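Local coordinates for protein carboxypeptidase 1 (Deinococcus radiodurans str. R1, PDB 5GIV) that probably removes amino acids one at a time from the C-terminus of peptides as a zinc-dependent M32 carboxypeptidase of broad specificity, at residues A61-S74 / V87-R99. Residues are numbered along the deposited sequence; the frame is centred on the assembly and turned at random.
Sequences ATDAGYGKLLDAAS and VQVARQDFEKATR
Phe94 lodges as a knob in the hole formed by Thr62, Tyr66, Gly67 and Leu70. With CG anti to the backbone N (chi1 -173°), its ring reaches across to the turn before helix 64-75. One face lies against the CA of Gly67, a CH-pi contact 4.0 Å from the ring centroid and over the face; the methyl CG2 of Thr98 sits over the opposite face, toward the rim. Tyr66 meets this ring obliquely, planes 72° apart, and the backbone O of Asp63 lies at its edge, 3.4 Å from Phe94 CE2. Were Phe94 an alanine, the hole would probably lose its filling, with a gap between Gly67 CA and Thr98 CG2 and no ring beside Tyr66 CD2. Leu70 CD2 packs 3.5 Å from Ala90 CB, while Ala73 meets Val87 more loosely. Helices 64-75 and 81-99, consecutive in the chain, form a helical hairpin: the axes of segments 64-74 and 87-99 run at 143° and approach to 9.9 Å, and helix 8-36 packs on both through Leu13 and Trp17, away from the zinc site. At the turn, Thr62 CG2 approaches Thr98 CG2 at 3.6 Å, and Asp63 N-caps the following helix, its OD2 accepting from Tyr66 N at 2.8 Å. Tyr66 OH, hydrogen-bonded to Trp17, also shares a water with Ala90 O, which links the helices without a direct hydrogen bond. Toward solvent, Arg91 bends at chi2 and chi3, laying CD 3.7 Å from Leu70 CB before its guanidinium crosses the Asp71 carboxylate nearly perpendicularly. Their salt bridge, Asp71 OD1 to Arg91 NH1 at 3.4 Å, is purely electrostatic, since no N-H points at the oxygen.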
loop_
_atom_site.group_PDB
_atom_site.type_symbol
_atom_site.label_atom_id
_atom_site.label_comp_id
_atom_site.label_asym_id
_atom_site.label_seq_id
_atom_site.Cartn_x
_atom_site.Cartn_y
_atom_site.Cartn_z
ATOM N N ALA A 61 -21.492 -3.962 -9.934
ATOM C CA ALA A 61 -22.580 -3.358 -9.175
ATOM C C ALA A 61 -23.857 -3.226 -9.994
ATOM O O ALA A 61 -24.943 -3.135 -9.414
ATOM C CB ALA A 61 -22.155 -1.992 -8.635
ATOM N N THR A 62 -23.760 -3.226 -11.322
ATOM C CA THR A 62 -24.929 -3.085 -12.178
ATOM C C THR A 62 -25.220 -4.340 -12.989
ATOM O O THR A 62 -26.045 -4.292 -13.910
ATOM C CB THR A 62 -24.756 -1.897 -13.125
ATOM O OG1 THR A 62 -23.600 -2.114 -13.939
ATOM C CG2 THR A 62 -24.587 -0.602 -12.344
ATOM N N ASP A 63 -24.588 -5.467 -12.658
ATOM C CA ASP A 63 -24.778 -6.673 -13.448
ATOM C C ASP A 63 -26.245 -7.080 -13.430
ATOM O O ASP A 63 -26.863 -7.174 -12.366
ATOM C CB ASP A 63 -23.911 -7.801 -12.900
ATOM C CG ASP A 63 -24.096 -9.091 -13.661
ATOM O OD1 ASP A 63 -23.445 -9.257 -14.714
ATOM O OD2 ASP A 63 -24.915 -9.930 -13.224
ATOM N N ALA A 64 -26.804 -7.319 -14.617
ATOM C CA ALA A 64 -28.220 -7.663 -14.707
ATOM C C ALA A 64 -28.515 -8.979 -13.995
ATOM O O ALA A 64 -29.535 -9.105 -13.303
ATOM C CB ALA A 64 -28.658 -7.725 -16.171
ATOM N N GLY A 65 -27.643 -9.977 -14.156
ATOM C CA GLY A 65 -27.842 -11.215 -13.424
ATOM C C GLY A 65 -27.930 -10.975 -11.930
ATOM O O GLY A 65 -28.879 -11.414 -11.274
ATOM N N TYR A 66 -26.990 -10.185 -11.391
ATOM C CA TYR A 66 -27.036 -9.819 -9.977
ATOM C C TYR A 66 -28.363 -9.158 -9.628
ATOM O O TYR A 66 -28.979 -9.481 -8.602
ATOM C CB TYR A 66 -25.861 -8.891 -9.658
ATOM C CG TYR A 66 -25.910 -8.196 -8.306
ATOM C CD1 TYR A 66 -26.112 -8.905 -7.130
ATOM C CD2 TYR A 66 -25.749 -6.818 -8.216
ATOM C CE1 TYR A 66 -26.140 -8.262 -5.910
ATOM C CE2 TYR A 66 -25.783 -6.170 -6.999
ATOM C CZ TYR A 66 -25.977 -6.891 -5.851
ATOM O OH TYR A 66 -26.012 -6.237 -4.640
ATOM N N GLY A 67 -28.837 -8.249 -10.484
ATOM C CA GLY A 67 -30.125 -7.625 -10.238
ATOM C C GLY A 67 -31.245 -8.642 -10.178
ATOM O O GLY A 67 -32.170 -8.518 -9.369
ATOM N N LYS A 68 -31.170 -9.671 -11.025
ATOM C CA LYS A 68 -32.203 -10.697 -11.028
ATOM C C LYS A 68 -32.199 -11.481 -9.725
ATOM O O LYS A 68 -33.263 -11.778 -9.172
ATOM C CB LYS A 68 -32.011 -11.626 -12.238
ATOM N N LEU A 69 -31.011 -11.811 -9.211
ATOM C CA LEU A 69 -30.937 -12.470 -7.916
ATOM C C LEU A 69 -31.595 -11.631 -6.830
ATOM O O LEU A 69 -32.385 -12.152 -6.024
ATOM C CB LEU A 69 -29.471 -12.744 -7.551
ATOM C CG LEU A 69 -28.714 -13.875 -8.263
ATOM C CD1 LEU A 69 -28.444 -13.582 -9.737
ATOM C CD2 LEU A 69 -27.402 -14.158 -7.542
ATOM N N LEU A 70 -31.360 -10.314 -6.845
ATOM C CA LEU A 70 -31.967 -9.460 -5.831
ATOM C C LEU A 70 -33.486 -9.450 -5.947
ATOM O O LEU A 70 -34.193 -9.456 -4.932
ATOM C CB LEU A 70 -31.411 -8.026 -5.948
ATOM C CG LEU A 70 -29.949 -7.756 -5.541
ATOM C CD1 LEU A 70 -29.554 -6.332 -5.888
ATOM C CD2 LEU A 70 -29.694 -8.040 -4.067
ATOM N N ASP A 71 -34.005 -9.419 -7.178
ATOM C CA ASP A 71 -35.455 -9.457 -7.363
ATOM C C ASP A 71 -36.044 -10.744 -6.800
ATOM O O ASP A 71 -37.058 -10.722 -6.093
ATOM C CB ASP A 71 -35.795 -9.302 -8.844
ATOM C CG ASP A 71 -35.459 -7.921 -9.381
ATOM O OD1 ASP A 71 -35.218 -6.997 -8.577
ATOM O OD2 ASP A 71 -35.432 -7.761 -10.617
ATOM N N ALA A 72 -35.415 -11.881 -7.100
ATOM C CA ALA A 72 -35.888 -13.142 -6.542
ATOM C C ALA A 72 -35.874 -13.094 -5.020
ATOM O O ALA A 72 -36.893 -13.350 -4.368
ATOM C CB ALA A 72 -35.031 -14.304 -7.051
ATOM N N ALA A 73 -34.725 -12.743 -4.439
ATOM C CA ALA A 73 -34.591 -12.753 -2.988
ATOM C C ALA A 73 -35.529 -11.762 -2.313
ATOM O O ALA A 73 -35.909 -11.966 -1.156
ATOM C CB ALA A 73 -33.144 -12.453 -2.596
ATOM N N SER A 74 -35.906 -10.684 -3.005
ATOM C CA SER A 74 -36.767 -9.679 -2.386
ATOM C C SER A 74 -38.205 -10.161 -2.263
ATOM O O SER A 74 -38.930 -9.725 -1.363
ATOM C CB SER A 74 -36.719 -8.373 -3.180
ATOM O OG SER A 74 -37.114 -8.583 -4.524
ATOM N N VAL A 87 -31.090 -7.191 1.510
ATOM C CA VAL A 87 -31.639 -7.183 0.159
ATOM C C VAL A 87 -32.206 -5.815 -0.172
ATOM O O VAL A 87 -31.991 -5.287 -1.269
ATOM C CB VAL A 87 -32.698 -8.293 0.020
ATOM C CG1 VAL A 87 -33.438 -8.168 -1.297
ATOM C CG2 VAL A 87 -32.031 -9.653 0.126
ATOM N N GLN A 88 -32.918 -5.206 0.775
ATOM C CA GLN A 88 -33.467 -3.878 0.529
ATOM C C GLN A 88 -32.347 -2.879 0.257
ATOM O O GLN A 88 -32.423 -2.080 -0.683
ATOM C CB GLN A 88 -34.322 -3.436 1.714
ATOM C CG GLN A 88 -34.975 -2.086 1.518
ATOM C CD GLN A 88 -35.712 -1.602 2.754
ATOM O OE1 GLN A 88 -35.161 -1.577 3.857
ATOM N NE2 GLN A 88 -36.979 -1.240 2.580
ATOM N N VAL A 89 -31.300 -2.907 1.084
ATOM C CA VAL A 89 -30.172 -2.003 0.888
ATOM C C VAL A 89 -29.465 -2.294 -0.434
ATOM O O VAL A 89 -29.108 -1.373 -1.180
ATOM C CB VAL A 89 -29.211 -2.099 2.088
ATOM C CG1 VAL A 89 -27.867 -1.440 1.765
ATOM C CG2 VAL A 89 -29.855 -1.464 3.329
ATOM N N ALA A 90 -29.239 -3.574 -0.741
ATOM C CA ALA A 90 -28.604 -3.926 -2.006
ATOM C C ALA A 90 -29.423 -3.441 -3.196
ATOM O O ALA A 90 -28.863 -2.953 -4.186
ATOM C CB ALA A 90 -28.380 -5.435 -2.090
ATOM N N ARG A 91 -30.751 -3.576 -3.129
ATOM C CA ARG A 91 -31.583 -3.124 -4.241
ATOM C C ARG A 91 -31.596 -1.605 -4.344
ATOM O O ARG A 91 -31.634 -1.062 -5.454
ATOM C CB ARG A 91 -33.019 -3.651 -4.100
ATOM C CG ARG A 91 -33.130 -5.162 -3.962
ATOM C CD ARG A 91 -34.159 -5.780 -4.916
ATOM N NE ARG A 91 -35.548 -5.475 -4.568
ATOM C CZ ARG A 91 -36.399 -4.825 -5.359
ATOM N NH1 ARG A 91 -36.018 -4.409 -6.562
ATOM N NH2 ARG A 91 -37.642 -4.594 -4.948
ATOM N N GLN A 92 -31.550 -0.901 -3.212
ATOM C CA GLN A 92 -31.464 0.555 -3.272
ATOM C C GLN A 92 -30.143 0.999 -3.887
ATOM O O GLN A 92 -30.116 1.931 -4.699
ATOM C CB GLN A 92 -31.648 1.157 -1.879
ATOM C CG GLN A 92 -33.060 0.990 -1.332
ATOM C CD GLN A 92 -33.196 1.386 0.134
ATOM O OE1 GLN A 92 -32.219 1.761 0.792
ATOM N NE2 GLN A 92 -34.414 1.279 0.658
ATOM N N ASP A 93 -29.033 0.347 -3.511
ATOM C CA ASP A 93 -27.759 0.644 -4.161
ATOM C C ASP A 93 -27.826 0.271 -5.636
ATOM O O ASP A 93 -27.382 1.030 -6.507
ATOM C CB ASP A 93 -26.610 -0.115 -3.490
ATOM C CG ASP A 93 -26.410 0.263 -2.027
ATOM O OD1 ASP A 93 -26.931 1.307 -1.571
ATOM O OD2 ASP A 93 -25.698 -0.491 -1.330
ATOM N N PHE A 94 -28.410 -0.887 -5.940
ATOM C CA PHE A 94 -28.539 -1.295 -7.332
ATOM C C PHE A 94 -29.394 -0.308 -8.118
ATOM O O PHE A 94 -29.113 -0.030 -9.291
ATOM C CB PHE A 94 -29.125 -2.702 -7.414
ATOM C CG PHE A 94 -29.136 -3.263 -8.804
ATOM C CD1 PHE A 94 -30.206 -3.031 -9.652
ATOM C CD2 PHE A 94 -28.072 -4.020 -9.267
ATOM C CE1 PHE A 94 -30.214 -3.553 -10.938
ATOM C CE2 PHE A 94 -28.076 -4.540 -10.552
ATOM C CZ PHE A 94 -29.145 -4.307 -11.383
ATOM N N GLU A 95 -30.457 0.212 -7.503
ATOM C CA GLU A 95 -31.300 1.184 -8.187
ATOM C C GLU A 95 -30.509 2.426 -8.581
ATOM O O GLU A 95 -30.474 2.803 -9.759
ATOM C CB GLU A 95 -32.482 1.557 -7.292
ATOM C CG GLU A 95 -33.333 2.704 -7.812
ATOM C CD GLU A 95 -34.054 2.352 -9.090
ATOM O OE1 GLU A 95 -34.212 1.138 -9.360
ATOM O OE2 GLU A 95 -34.482 3.282 -9.810
ATOM N N LYS A 96 -29.834 3.061 -7.618
ATOM C CA LYS A 96 -29.109 4.293 -7.935
ATOM C C LYS A 96 -27.927 4.028 -8.859
ATOM O O LYS A 96 -27.622 4.850 -9.729
ATOM C CB LYS A 96 -28.663 5.015 -6.660
ATOM C CG LYS A 96 -27.927 4.180 -5.648
ATOM C CD LYS A 96 -27.808 4.943 -4.334
ATOM C CE LYS A 96 -29.174 5.242 -3.714
ATOM N NZ LYS A 96 -29.021 6.087 -2.479
ATOM N N ALA A 97 -27.254 2.884 -8.699
ATOM C CA ALA A 97 -26.078 2.620 -9.523
ATOM C C ALA A 97 -26.454 2.446 -10.988
ATOM O O ALA A 97 -25.673 2.817 -11.872
ATOM C CB ALA A 97 -25.338 1.388 -9.017
ATOM N N THR A 98 -27.646 1.904 -11.266
ATOM C CA THR A 98 -28.092 1.725 -12.642
ATOM C C THR A 98 -28.899 2.909 -13.147
ATOM O O THR A 98 -29.078 3.048 -14.361
ATOM C CB THR A 98 -28.952 0.455 -12.787
ATOM O OG1 THR A 98 -30.111 0.537 -11.937
ATOM C CG2 THR A 98 -28.147 -0.783 -12.433
ATOM N N ARG A 99 -29.365 3.776 -12.250
ATOM C CA ARG A 99 -30.148 4.929 -12.675
ATOM C C ARG A 99 -29.313 5.856 -13.548
ATOM O O ARG A 99 -29.825 6.458 -14.498
ATOM C CB ARG A 99 -30.674 5.684 -11.455
ATOM C CG ARG A 99 -31.630 6.817 -11.795
ATOM C CD ARG A 99 -33.040 6.277 -12.033
ATOM N NE ARG A 99 -33.613 5.762 -10.788
ATOM C CZ ARG A 99 -34.281 6.502 -9.906
ATOM N NH1 ARG A 99 -34.482 7.795 -10.122
ATOM N NH2 ARG A 99 -34.750 5.948 -8.798
HETATM O O HOH W 1 -26.332 -3.722 -4.901
#